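Local coordinates for aminoglycoside acetyltransferase meta-AAC0020 (Uncultured bacterium, PDB 5F47), which probably transfers an acetyl group from acetyl-coenzyme A to aminoglycoside antibiotics, as a GNAT-fold resistance enzyme from an uncultured soil bacterium, at residues L27-L30 against F31-V34. Residues are numbered along the deposited sequence; the frame is centred on the assembly and turned at random. Where two conformers were deposited one is given.
Sequences LIRL and FEAV
A chi1 of -72° places the Phe31 ring beside its own backbone N and folds it back toward the N-terminal end of the helix, where it meets Leu27, which projects outward with CG anti to the backbone N. The two side chains cross at a slant: Leu27 CG stands over the ring face in a CH-pi contact, 4.0 Å from the Phe31 centroid, while Leu27 CD1 approaches Phe31 CE1 and Leu27 CD2 approaches Phe31 CZ. Leu27 O also lies over a face of this ring, displaced toward its rim, and accepts the Phe31 N-H at 2.9 Å.

On another flank of the helix, Arg29 bends at chi2 and runs alongside the extended Glu32, both pointing the same way. Arg29 NH1 donates to Glu32 OE1 at 3.0 Å, an i to i+3 salt bridge. It arrives on the syn side but 34° out of the carboxylate plane, and the two flat groups are turned 23° from each other. A water donates both to Glu32 OE1 and to Arg29 O, at 2.7 Å from the latter, and so ties the carboxylate to the backbone. Two hydrogen bonds to OE1 probably restrict rotation of the Glu32 carboxylate about chi3.

These residues form the last two turns of helix 21-34, which packs on strand 86-94 of the mixed GNAT sheet: Leu30 and Phe31 touch Ala93, and Phe31 also meets Asp91 and the ring of Phe35. Ile28 and Phe31 pack against Tyr80 and Tyr81 of the second subunit, respectively.

Ala33 N bonds to Arg29 O at 3.1 Å, so this carbonyl serves both the helix and the water. In the final turn, a nearly straight bond joins Val34 N to Leu30 O at 2.8 Å.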
# COMPACT_ATOMS: atom_id res chain seq x y z
N LEU B 27 -15.62 0.50 13.67
CA LEU B 27 -14.35 1.15 13.37
C LEU B 27 -14.47 2.07 12.16
O LEU B 27 -13.95 3.18 12.16
CB LEU B 27 -13.24 0.12 13.13
CG LEU B 27 -11.88 0.76 12.86
CD1 LEU B 27 -11.41 1.63 14.04
CD2 LEU B 27 -10.83 -0.30 12.52
N ILE B 28 -15.18 1.60 11.13
CA ILE B 28 -15.35 2.40 9.92
C ILE B 28 -16.11 3.69 10.26
O ILE B 28 -15.75 4.76 9.78
CB ILE B 28 -16.06 1.60 8.83
CG1 ILE B 28 -15.16 0.46 8.35
CG2 ILE B 28 -16.43 2.51 7.65
CD1 ILE B 28 -15.90 -0.63 7.58
N ARG B 29 -17.13 3.60 11.12
CA ARG B 29 -17.82 4.81 11.57
C ARG B 29 -16.91 5.72 12.38
O ARG B 29 -17.04 6.93 12.32
CB ARG B 29 -19.06 4.46 12.39
CG ARG B 29 -20.16 3.78 11.59
CD ARG B 29 -20.58 4.60 10.38
NE ARG B 29 -21.77 4.05 9.73
CZ ARG B 29 -22.30 4.53 8.61
NH1 ARG B 29 -21.75 5.59 8.01
NH2 ARG B 29 -23.37 3.96 8.09
N LEU B 30 -16.00 5.14 13.16
CA LEU B 30 -15.04 5.95 13.90
C LEU B 30 -14.14 6.71 12.93
O LEU B 30 -13.87 7.90 13.12
CB LEU B 30 -14.22 5.08 14.85
CG LEU B 30 -13.36 5.79 15.89
CD1 LEU B 30 -13.23 4.92 17.14
CD2 LEU B 30 -11.99 6.06 15.30
N PHE B 31 -13.68 6.03 11.88
CA PHE B 31 -12.87 6.67 10.84
C PHE B 31 -13.65 7.83 10.20
O PHE B 31 -13.10 8.92 10.00
CB PHE B 31 -12.49 5.67 9.74
CG PHE B 31 -11.45 4.64 10.13
CD1 PHE B 31 -10.59 4.85 11.20
CD2 PHE B 31 -11.33 3.49 9.39
CE1 PHE B 31 -9.61 3.87 11.54
CE2 PHE B 31 -10.38 2.53 9.71
CZ PHE B 31 -9.52 2.72 10.77
N GLU B 32 -14.91 7.59 9.87
CA GLU B 32 -15.74 8.62 9.25
C GLU B 32 -15.82 9.87 10.13
O GLU B 32 -15.76 11.00 9.64
CB GLU B 32 -17.14 8.09 8.97
CG GLU B 32 -18.09 9.15 8.40
CD GLU B 32 -19.54 8.69 8.31
OE1 GLU B 32 -19.94 7.72 9.00
OE2 GLU B 32 -20.30 9.32 7.55
N ALA B 33 -15.93 9.65 11.44
CA ALA B 33 -16.04 10.75 12.40
C ALA B 33 -14.70 11.46 12.59
O ALA B 33 -14.61 12.68 12.43
CB ALA B 33 -16.57 10.23 13.72
N VAL B 34 -13.65 10.70 12.90
CA VAL B 34 -12.36 11.31 13.24
C VAL B 34 -11.71 11.98 12.03
O VAL B 34 -11.13 13.07 12.18
CB VAL B 34 -11.39 10.27 13.84
CG1 VAL B 34 -10.00 10.88 14.09
CG2 VAL B 34 -11.95 9.74 15.13
O HOH W 1 -19.37 8.26 11.86